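Local atomic coordinates of type I modular polyketide synthase (Streptomyces albus subsp. albus, PDB entry 6IYT), a protein that probably loads an extender unit, likely ethylmalonyl from its coenzyme A thioester, onto the acyl carrier protein during salinomycin assembly. Residues 75-81 / 455-461; 265-269 / 298-303. One frame throughout, in Å; residues are numbered along the deposited sequence.

Contact 1. Residues 75-81 / 455-461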
loop_
_atom_site.group_PDB
_atom_site.type_symbol
_atom_site.label_atom_id
_atom_site.label_comp_id
_atom_site.label_asym_id
_atom_site.label_seq_id
_atom_site.Cartn_x
_atom_site.Cartn_y
_atom_site.Cartn_z
ATOM N N THR A 75 24.517 -8.982 13.382
ATOM C CA THR A 75 23.556 -8.038 13.823
ATOM C C THR A 75 24.209 -6.843 14.543
ATOM O O THR A 75 23.776 -5.689 14.365
ATOM C CB THR A 75 22.406 -8.706 14.626
ATOM O OG1 THR A 75 22.607 -8.513 16.018
ATOM C CG2 THR A 75 22.333 -10.219 14.298
ATOM N N ASP A 76 25.342 -7.074 15.219
ATOM C CA ASP A 76 26.099 -5.950 15.804
ATOM C C ASP A 76 26.578 -4.977 14.695
ATOM O O ASP A 76 26.594 -3.753 14.890
ATOM C CB ASP A 76 27.329 -6.451 16.588
ATOM C CG ASP A 76 26.962 -7.255 17.856
ATOM O OD1 ASP A 76 25.830 -7.091 18.382
ATOM O OD2 ASP A 76 27.893 -7.885 18.420
ATOM N N LEU A 77 27.108 -5.523 13.619
ATOM C CA LEU A 77 27.587 -4.665 12.487
ATOM C C LEU A 77 26.443 -3.880 11.860
ATOM O O LEU A 77 26.558 -2.686 11.617
ATOM C CB LEU A 77 28.297 -5.497 11.439
ATOM C CG LEU A 77 29.653 -6.037 11.876
ATOM C CD1 LEU A 77 30.095 -7.196 10.987
ATOM C CD2 LEU A 77 30.661 -4.913 11.832
ATOM N N GLY A 78 25.310 -4.530 11.682
ATOM C CA GLY A 78 24.141 -3.842 11.116
ATOM C C GLY A 78 23.687 -2.708 12.027
ATOM O O GLY A 78 23.428 -1.594 11.579
ATOM N N TYR A 79 23.582 -2.999 13.321
ATOM C CA TYR A 79 23.230 -1.994 14.288
ATOM C C TYR A 79 24.211 -0.825 14.255
ATOM O O TYR A 79 23.811 0.333 14.231
ATOM C CB TYR A 79 23.175 -2.581 15.697
ATOM C CG TYR A 79 22.931 -1.521 16.735
ATOM C CD1 TYR A 79 21.667 -0.913 16.867
ATOM C CD2 TYR A 79 23.969 -1.035 17.500
ATOM C CE1 TYR A 79 21.471 0.143 17.748
ATOM C CE2 TYR A 79 23.771 -0.014 18.411
ATOM C CZ TYR A 79 22.541 0.594 18.509
ATOM O OH TYR A 79 22.380 1.638 19.381
ATOM N N SER A 80 25.483 -1.131 14.141
ATOM C CA SER A 80 26.508 -0.094 14.194
ATOM C C SER A 80 26.486 0.803 12.931
ATOM O O SER A 80 26.623 2.022 13.009
ATOM C CB SER A 80 27.881 -0.729 14.377
ATOM O OG SER A 80 27.933 -1.469 15.597
ATOM N N LEU A 81 26.303 0.182 11.785
ATOM C CA LEU A 81 26.157 0.913 10.535
ATOM C C LEU A 81 24.956 1.856 10.607
ATOM O O LEU A 81 24.983 2.935 10.036
ATOM C CB LEU A 81 25.980 -0.054 9.387
ATOM C CG LEU A 81 27.241 -0.811 8.986
ATOM C CD1 LEU A 81 26.875 -1.989 8.149
ATOM C CD2 LEU A 81 28.239 0.096 8.241
ATOM N N GLY A 455 19.235 -7.651 20.866
ATOM C CA GLY A 455 20.370 -7.665 21.786
ATOM C C GLY A 455 21.682 -7.230 21.148
ATOM O O GLY A 455 22.739 -7.746 21.489
ATOM N N ALA A 456 21.597 -6.338 20.154
ATOM C CA ALA A 456 22.786 -5.840 19.431
ATOM C C ALA A 456 23.582 -4.823 20.260
ATOM O O ALA A 456 23.048 -4.197 21.195
ATOM C CB ALA A 456 22.373 -5.214 18.100
ATOM N N LYS A 457 24.861 -4.668 19.930
ATOM C CA LYS A 457 25.686 -3.614 20.529
ATOM C C LYS A 457 26.581 -3.009 19.473
ATOM O O LYS A 457 26.936 -3.677 18.483
ATOM C CB LYS A 457 26.549 -4.175 21.650
ATOM C CG LYS A 457 27.237 -5.485 21.294
ATOM C CD LYS A 457 28.205 -5.933 22.385
ATOM C CE LYS A 457 29.607 -5.395 22.127
ATOM N NZ LYS A 457 30.279 -4.930 23.379
ATOM N N ALA A 458 27.017 -1.789 19.719
ATOM C CA ALA A 458 27.969 -1.106 18.805
ATOM C C ALA A 458 29.329 -1.804 18.786
ATOM O O ALA A 458 29.844 -2.237 19.831
ATOM C CB ALA A 458 28.119 0.359 19.196
ATOM N N VAL A 459 29.879 -1.954 17.589
ATOM C CA VAL A 459 31.163 -2.607 17.400
ATOM C C VAL A 459 32.020 -1.761 16.474
ATOM O O VAL A 459 31.504 -0.946 15.710
ATOM C CB VAL A 459 31.010 -4.027 16.826
ATOM C CG1 VAL A 459 30.259 -4.916 17.806
ATOM C CG2 VAL A 459 30.306 -3.986 15.480
ATOM N N ASP A 460 33.329 -1.956 16.543
ATOM C CA ASP A 460 34.248 -1.182 15.726
ATOM C C ASP A 460 33.999 -1.401 14.238
ATOM O O ASP A 460 33.754 -2.520 13.788
ATOM C CB ASP A 460 35.693 -1.542 16.083
ATOM C CG ASP A 460 36.707 -0.702 15.332
ATOM O OD1 ASP A 460 36.623 -0.635 14.089
ATOM O OD2 ASP A 460 37.587 -0.106 15.988
ATOM N N LEU A 461 34.061 -0.310 13.486
ATOM C CA LEU A 461 33.858 -0.331 12.047
ATOM C C LEU A 461 34.991 0.447 11.408
ATOM O O LEU A 461 35.563 1.338 12.035
ATOM C CB LEU A 461 32.533 0.338 11.681
ATOM C CG LEU A 461 31.224 -0.328 12.105
ATOM C CD1 LEU A 461 30.065 0.639 11.930
ATOM C CD2 LEU A 461 30.991 -1.600 11.304
#
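S80 meets the backbone of V459 through its hydroxyl, and the direction of both of its bonds is settled: V459 N donates to S80 OG over 2.8 Å with an N-H...O angle of 155°, while S80 OG donates to D76 O at 2.7 Å. With chi1 at -61°, OG stands beside its own backbone N, within range of the carbonyl one helical turn back. That carbonyl therefore accepts twice, S80 N and S80 OG arriving from opposite faces of its plane. One turn earlier on the helix, the D76 carboxylate accepts a second amide of 455-461. K457 N points to D76 OD1 at 3.0 Å, from above the carboxylate plane rather than within it. K457 NZ is 6.2 Å from D76 OD2, too far for a salt bridge between the two. Two alternate amides of 455-461 are thus satisfied by side chains of the helix. Apolar groups fill in around these bonds. A456 CB packs on Y79 CB at 3.7 Å, V459 CG1 lies against D76 CB, and the CD2 methyls of L461 and L77 press together at 3.4 Å, tighter than usual. Beyond the pair, H65 of helix 52-67 donates to D460 O. The geometry is that of this fragment's extended C-terminal segment laid along helix 74-84, consistent with the post-acyltransferase linker folding back on the ketosynthase-acyltransferase linker domain in modular polyketide synthases.

Contact 2. Residues 265-269 / 298-303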
loop_
_atom_site.group_PDB
_atom_site.type_symbol
_atom_site.label_atom_id
_atom_site.label_comp_id
_atom_site.label_asym_id
_atom_site.label_seq_id
_atom_site.Cartn_x
_atom_site.Cartn_y
_atom_site.Cartn_z
ATOM N N ARG A 265 -14.180 2.624 -27.114
ATOM C CA ARG A 265 -14.369 1.196 -27.216
ATOM C C ARG A 265 -15.603 0.694 -26.492
ATOM O O ARG A 265 -16.135 -0.326 -26.848
ATOM C CB ARG A 265 -13.125 0.466 -26.704
ATOM C CG ARG A 265 -11.861 0.777 -27.519
ATOM C CD ARG A 265 -11.011 -0.454 -27.753
ATOM N NE ARG A 265 -9.654 -0.179 -28.298
ATOM C CZ ARG A 265 -9.137 1.041 -28.562
ATOM N NH1 ARG A 265 -7.917 1.135 -29.066
ATOM N NH2 ARG A 265 -9.834 2.155 -28.370
ATOM N N ILE A 266 -16.089 1.424 -25.487
ATOM C CA ILE A 266 -17.277 0.927 -24.751
ATOM C C ILE A 266 -18.626 1.449 -25.309
ATOM O O ILE A 266 -19.682 0.952 -24.955
ATOM C CB ILE A 266 -17.190 1.202 -23.237
ATOM C CG1 ILE A 266 -17.157 2.678 -22.955
ATOM C CG2 ILE A 266 -15.982 0.489 -22.633
ATOM C CD1 ILE A 266 -17.316 3.007 -21.481
ATOM N N ALA A 267 -18.576 2.465 -26.155
ATOM C CA ALA A 267 -19.819 3.082 -26.657
ATOM C C ALA A 267 -20.773 2.046 -27.257
ATOM O O ALA A 267 -21.975 2.099 -27.043
ATOM C CB ALA A 267 -19.476 4.140 -27.685
ATOM N N ARG A 268 -20.226 1.039 -27.935
ATOM C CA ARG A 268 -21.068 0.098 -28.617
ATOM C C ARG A 268 -21.890 -0.750 -27.686
ATOM O O ARG A 268 -22.849 -1.366 -28.111
ATOM C CB ARG A 268 -20.268 -0.777 -29.562
ATOM C CG ARG A 268 -19.328 -1.779 -28.893
ATOM C CD ARG A 268 -18.675 -2.647 -29.954
ATOM N NE ARG A 268 -17.683 -3.551 -29.384
ATOM C CZ ARG A 268 -17.950 -4.769 -28.959
ATOM N NH1 ARG A 268 -19.199 -5.216 -28.978
ATOM N NH2 ARG A 268 -16.976 -5.519 -28.463
ATOM N N PHE A 269 -21.552 -0.733 -26.376
ATOM C CA PHE A 269 -22.284 -1.520 -25.395
ATOM C C PHE A 269 -23.435 -0.738 -24.788
ATOM O O PHE A 269 -24.263 -1.310 -24.122
ATOM C CB PHE A 269 -21.335 -2.007 -24.241
ATOM C CG PHE A 269 -20.294 -2.998 -24.679
ATOM C CD1 PHE A 269 -20.544 -4.353 -24.624
ATOM C CD2 PHE A 269 -19.018 -2.579 -25.027
ATOM C CE1 PHE A 269 -19.548 -5.270 -24.912
ATOM C CE2 PHE A 269 -18.038 -3.490 -25.403
ATOM C CZ PHE A 269 -18.319 -4.844 -25.368
ATOM N N GLU A 298 -16.123 -9.467 -22.513
ATOM C CA GLU A 298 -16.018 -9.254 -23.957
ATOM C C GLU A 298 -15.025 -8.116 -24.281
ATOM O O GLU A 298 -14.129 -8.290 -25.108
ATOM C CB GLU A 298 -17.419 -8.974 -24.585
ATOM C CG GLU A 298 -17.384 -8.899 -26.111
ATOM C CD GLU A 298 -18.700 -8.481 -26.761
ATOM O OE1 GLU A 298 -18.645 -8.105 -27.963
ATOM O OE2 GLU A 298 -19.780 -8.585 -26.116
ATOM N N LEU A 299 -15.120 -7.007 -23.554
ATOM C CA LEU A 299 -14.201 -5.896 -23.709
ATOM C C LEU A 299 -12.743 -6.314 -23.372
ATOM O O LEU A 299 -11.811 -5.947 -24.070
ATOM C CB LEU A 299 -14.635 -4.720 -22.821
ATOM C CG LEU A 299 -13.690 -3.528 -22.826
ATOM C CD1 LEU A 299 -13.747 -2.800 -24.166
ATOM C CD2 LEU A 299 -13.964 -2.573 -21.673
ATOM N N VAL A 300 -12.565 -7.050 -22.279
ATOM C CA VAL A 300 -11.223 -7.467 -21.860
ATOM C C VAL A 300 -10.580 -8.372 -22.919
ATOM O O VAL A 300 -9.431 -8.167 -23.290
ATOM C CB VAL A 300 -11.269 -8.179 -20.507
ATOM C CG1 VAL A 300 -9.952 -8.910 -20.229
ATOM C CG2 VAL A 300 -11.574 -7.157 -19.408
ATOM N N ALA A 301 -11.358 -9.279 -23.469
ATOM C CA ALA A 301 -10.854 -10.202 -24.492
ATOM C C ALA A 301 -10.521 -9.468 -25.795
ATOM O O ALA A 301 -9.474 -9.706 -26.396
ATOM C CB ALA A 301 -11.860 -11.286 -24.746
ATOM N N GLU A 302 -11.377 -8.531 -26.189
ATOM C CA GLU A 302 -11.098 -7.672 -27.362
ATOM C C GLU A 302 -9.779 -6.930 -27.187
ATOM O O GLU A 302 -8.959 -6.856 -28.101
ATOM C CB GLU A 302 -12.234 -6.659 -27.543
ATOM C CG GLU A 302 -12.055 -5.717 -28.726
ATOM C CD GLU A 302 -13.221 -4.755 -28.860
ATOM O OE1 GLU A 302 -14.343 -5.232 -29.102
ATOM O OE2 GLU A 302 -13.051 -3.559 -28.525
ATOM N N LEU A 303 -9.608 -6.324 -26.014
ATOM C CA LEU A 303 -8.422 -5.530 -25.720
ATOM C C LEU A 303 -7.171 -6.417 -25.711
ATOM O O LEU A 303 -6.144 -6.075 -26.315
ATOM C CB LEU A 303 -8.577 -4.808 -24.381
ATOM C CG LEU A 303 -9.625 -3.682 -24.357
ATOM C CD1 LEU A 303 -9.854 -3.186 -22.933
ATOM C CD2 LEU A 303 -9.202 -2.561 -25.271
HETATM O O HOH W 1 -15.275 -2.053 -28.820
#
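E298 OE1 is gripped by both terminal nitrogens of R268: NH1 and NH2 each lie 3.1 Å from it, and the two N-H...O angles are equal at 148°. The oxygen sits in the guanidinium plane, at the edge between the two nitrogens, yet both donors approach it from the same face of the carboxylate, well above that plane. This is an end-on grip on one atom, not a paired bridge to both oxygens. R268 NH2 also donates to E302 OE1 at 2.7 Å, here nearly in line with the C-O bond, so one arginine joins two glutamates a helical turn apart into a salt-bridge network. The shared arginine probably stabilises both carboxylates in their ionised form. The remaining donor, R268 NE, gives its hydrogen to a water that in turn donates to R265 O and, at 2.7 Å, to E302 OE2. Each of the three guanidinium nitrogens thus has an acceptor, and E302 uses both its oxygens. R268 runs extended from CG to NE, which carries its head across to the glutamates, and F269 CZ sits over one guanidinium face, 3.3 Å above the plane and offset toward its rim. E298 OE2 meets the edge of the F269 ring at CE1, with carboxylate and ring planes 71° apart. Beside the salt bridges the contact turns apolar: I266 CG2 touches L299 CD2 at 3.8 Å, and R265 lays its CD carbon against L303 CD2. Residues 265-269 are thereby joined to helix 293-305 in the ferredoxin-like small subdomain of this acyltransferase family, whose two helices pack on one mixed sheet: I266 and F269 rest on L276 of strand 276-283, and L303 on V255 of strand 251-255.

Contacts 1 and 2 lie on opposite sides of the chain's centre, 59 Å apart between their centres and about 47 Å between nearest atoms, so neither touches the other. Residues 265-269 and 298-303 both fall in the long run of chain between 75-81 and 455-461. Contact 1 brings sequence from near the two chain ends together, 374 residues apart, whereas contact 2 joins segments only 29 residues apart within the acyltransferase domain. The GxSxG motif with S213, which fits the nucleophile elbow of such acyltransferases, follows strand 208-211 in the parallel sheet of the large subdomain; contact 2 belongs instead to the ferredoxin-like subdomain and its mixed sheet.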